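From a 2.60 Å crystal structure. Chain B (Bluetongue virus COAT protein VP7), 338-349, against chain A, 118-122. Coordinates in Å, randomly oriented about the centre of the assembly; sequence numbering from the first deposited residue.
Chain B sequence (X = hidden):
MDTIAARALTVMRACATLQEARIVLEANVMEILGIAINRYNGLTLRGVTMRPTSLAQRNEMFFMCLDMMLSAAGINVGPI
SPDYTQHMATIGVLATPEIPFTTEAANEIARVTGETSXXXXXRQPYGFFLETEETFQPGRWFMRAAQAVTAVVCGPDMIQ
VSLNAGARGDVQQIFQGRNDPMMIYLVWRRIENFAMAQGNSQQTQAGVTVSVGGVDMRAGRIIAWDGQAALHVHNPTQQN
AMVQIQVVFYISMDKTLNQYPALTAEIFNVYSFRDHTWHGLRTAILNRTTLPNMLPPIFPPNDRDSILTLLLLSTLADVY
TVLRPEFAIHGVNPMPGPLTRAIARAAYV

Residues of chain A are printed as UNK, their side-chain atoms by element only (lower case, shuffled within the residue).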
# COMPACT_ATOMS: atom_id res chain seq x y z
N PRO B 338 -25.51 13.71 17.19
CA PRO B 338 -25.32 13.16 15.84
C PRO B 338 -24.10 12.24 15.52
O PRO B 338 -23.78 12.05 14.33
CB PRO B 338 -25.35 14.43 14.95
CG PRO B 338 -24.81 15.51 15.88
CD PRO B 338 -25.53 15.18 17.17
N LEU B 339 -23.47 11.63 16.54
CA LEU B 339 -22.33 10.70 16.36
C LEU B 339 -21.00 11.41 16.19
O LEU B 339 -20.77 12.21 15.27
CB LEU B 339 -22.56 9.73 15.22
CG LEU B 339 -23.08 8.30 15.43
CD1 LEU B 339 -23.87 8.14 16.70
CD2 LEU B 339 -23.91 7.91 14.21
N THR B 340 -20.08 11.05 17.08
CA THR B 340 -18.78 11.68 17.12
C THR B 340 -17.69 10.63 17.23
O THR B 340 -17.96 9.43 17.46
CB THR B 340 -18.69 12.57 18.37
OG1 THR B 340 -18.97 11.78 19.55
CG2 THR B 340 -19.71 13.70 18.27
N ARG B 341 -16.45 11.10 17.12
CA ARG B 341 -15.34 10.18 17.21
C ARG B 341 -15.30 9.53 18.60
O ARG B 341 -15.06 8.33 18.72
CB ARG B 341 -14.05 10.92 16.92
CG ARG B 341 -12.84 10.05 16.98
CD ARG B 341 -11.62 10.84 16.54
NE ARG B 341 -10.37 10.16 16.86
CZ ARG B 341 -9.22 10.41 16.23
NH1 ARG B 341 -9.19 11.31 15.24
NH2 ARG B 341 -8.10 9.77 16.60
N ALA B 342 -15.65 10.31 19.62
CA ALA B 342 -15.66 9.82 21.01
C ALA B 342 -16.65 8.67 21.19
O ALA B 342 -16.35 7.64 21.80
CB ALA B 342 -15.99 10.97 21.95
N ILE B 343 -17.82 8.85 20.61
CA ILE B 343 -18.86 7.84 20.68
C ILE B 343 -18.46 6.57 19.89
O ILE B 343 -18.71 5.44 20.35
CB ILE B 343 -20.19 8.41 20.14
CG1 ILE B 343 -20.68 9.53 21.07
CG2 ILE B 343 -21.22 7.32 20.04
CD1 ILE B 343 -21.90 10.26 20.55
N ALA B 344 -17.86 6.78 18.72
CA ALA B 344 -17.41 5.68 17.88
C ALA B 344 -16.36 4.87 18.65
O ALA B 344 -16.50 3.64 18.78
CB ALA B 344 -16.81 6.21 16.56
N ARG B 345 -15.35 5.56 19.17
CA ARG B 345 -14.27 4.92 19.92
C ARG B 345 -14.77 4.09 21.09
O ARG B 345 -14.28 2.98 21.32
CB ARG B 345 -13.26 5.97 20.40
CG ARG B 345 -12.42 5.52 21.58
CD ARG B 345 -10.94 5.63 21.30
NE ARG B 345 -10.11 4.99 22.34
CZ ARG B 345 -10.23 3.71 22.75
NH1 ARG B 345 -11.16 2.88 22.26
NH2 ARG B 345 -9.35 3.24 23.64
N ALA B 346 -15.77 4.60 21.80
CA ALA B 346 -16.32 3.90 22.95
C ALA B 346 -17.01 2.59 22.62
O ALA B 346 -17.20 1.74 23.49
CB ALA B 346 -17.28 4.79 23.66
N ALA B 347 -17.43 2.45 21.37
CA ALA B 347 -18.15 1.27 20.94
C ALA B 347 -17.28 0.07 20.74
O ALA B 347 -17.80 -1.06 20.66
CB ALA B 347 -18.92 1.56 19.70
N TYR B 348 -15.97 0.29 20.69
CA TYR B 348 -15.01 -0.80 20.47
C TYR B 348 -14.56 -1.46 21.76
O TYR B 348 -13.39 -1.86 21.91
CB TYR B 348 -13.84 -0.29 19.66
CG TYR B 348 -14.20 -0.03 18.22
CD1 TYR B 348 -14.91 1.13 17.86
CD2 TYR B 348 -13.86 -0.95 17.23
CE1 TYR B 348 -15.26 1.38 16.53
CE2 TYR B 348 -14.21 -0.74 15.90
CZ TYR B 348 -14.91 0.43 15.56
OH TYR B 348 -15.21 0.67 14.25
N VAL B 349 -15.55 -1.68 22.62
CA VAL B 349 -15.37 -2.27 23.94
C VAL B 349 -14.54 -1.29 24.79
O VAL B 349 -14.93 -1.11 25.96
CB VAL B 349 -14.80 -3.73 23.83
CG1 VAL B 349 -14.15 -4.19 25.16
CG2 VAL B 349 -15.92 -4.69 23.42
OXT VAL B 349 -13.59 -0.63 24.28
N UNK A 118 -17.50 8.54 8.81
CA UNK A 118 -17.40 7.81 10.06
C UNK A 118 -15.94 7.66 10.47
O UNK A 118 -15.10 8.43 10.02
c UNK A 118 -17.45 5.44 9.16
c UNK A 118 -18.14 6.46 10.01
o UNK A 118 -18.37 5.99 11.35
N UNK A 119 -15.65 6.74 11.39
CA UNK A 119 -14.30 6.51 11.91
C UNK A 119 -14.13 5.03 12.04
O UNK A 119 -15.11 4.29 12.18
c UNK A 119 -16.82 8.97 13.76
c UNK A 119 -16.18 11.69 13.34
c UNK A 119 -14.28 8.62 13.34
c UNK A 119 -17.47 11.29 13.60
c UNK A 119 -13.30 9.56 13.08
c UNK A 119 -15.50 9.34 13.49
c UNK A 119 -14.15 7.12 13.32
n UNK A 119 -13.86 10.83 13.04
c UNK A 119 -17.79 9.95 13.81
c UNK A 119 -15.21 10.72 13.29
N UNK A 120 -12.88 4.59 11.98
CA UNK A 120 -12.58 3.17 12.12
C UNK A 120 -11.11 3.01 12.42
O UNK A 120 -10.30 3.90 12.11
N UNK A 121 -10.74 1.90 13.07
CA UNK A 121 -9.34 1.63 13.42
C UNK A 121 -8.43 1.43 12.22
O UNK A 121 -8.78 0.73 11.29
c UNK A 121 -10.70 -0.33 13.72
c UNK A 121 -11.64 0.84 13.56
c UNK A 121 -9.44 0.34 14.24
N UNK A 122 -7.23 1.98 12.29
CA UNK A 122 -6.26 1.83 11.22
C UNK A 122 -4.80 1.89 11.74
O UNK A 122 -4.51 2.73 12.61
c UNK A 122 -6.45 2.94 10.25

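Position 118 carries three side-chain atoms, two carbons and one oxygen. One carbon lies within bonding distance of CA and holds both the other carbon and the oxygen, so the side chain branches at CB into a methyl and a hydroxyl. Valine would give the same fork with carbon in place of oxygen, and serine would lack the methyl. The residue is Thr A118. Its CA-to-CB bond points sideways, its nearest approach to chain B 338-349 is 5.4 Å, from Thr A118 OG1 to Ala B344 CB, too far for a contact, and its OG1 is hydrogen-bonded elsewhere in the structure.

Position 119 has ten side-chain atoms, nine carbons and one nitrogen. One carbon links CA to a pair of fused rings, one five-membered and one six-membered, and the nitrogen sits in the smaller ring. An indole is the only standard side chain of this kind, and the position is Trp A119. Its CA-to-CB bond points toward chain B, and the ring lies against the first turn of the helix there. Over one face are the backbone atoms Thr B340 C, 3.5 Å from Trp A119 CZ3, and Arg B341 N, 3.7 Å from Trp A119 CH2. Arg B341 CB stands 3.9 Å from the centroid of the five-membered ring of Trp A119, and its direction is 11° off the ring normal, which establishes a CH-pi contact. Leu B339 O approaches the ring edge, 3.8 Å from Trp A119 CH2, while Ala B344 CB packs obliquely at 3.9 Å from Trp A119 CE3.

Position 120 has no side-chain atoms, which identifies Gly A120. Its phi/psi of -163/155 is an extended conformation. Tyr B348 OH lies 4.2 Å from Gly A120 CA, but an ideal CB would point away from chain B and be crowded within its own chain by the residue at 121.

Position 121 has three side-chain carbons, and one of them is bonded to the backbone N, closing a five-membered ring. This is Pro A121. Its CD lies 3.6 Å from Tyr B348 OH and 3.8 Å from Tyr B348 CE2, in an oblique approach to the aromatic ring.

Position 122 has a single carbon beyond CA, hence Ala A122. Ala A122 CB comes no nearer to the stretch 338-349 than 9.5 Å, to Arg B341 NH2, and takes no part in the contact.

The contact works by packing: no hydrogen bond crosses between the stretches. Of the 313 Å² buried on both sides together, Trp A119 contributes 125 Å², the largest share of any residue. The helix start that it covers is held in shape by Thr B340, the N-cap, whose OG1 accepts a weak bond from Ile B343 N at 3.3 Å, and by the bond from Ala B344 N to Thr B340 O at 2.9 Å. Ala B344 and Tyr B348, four residues apart, both direct CA-to-CB toward chain A. Thus the indole meets Ala B344, while Tyr B348 extends the packing to Pro A121.

Chain A 118-122: TWGPA
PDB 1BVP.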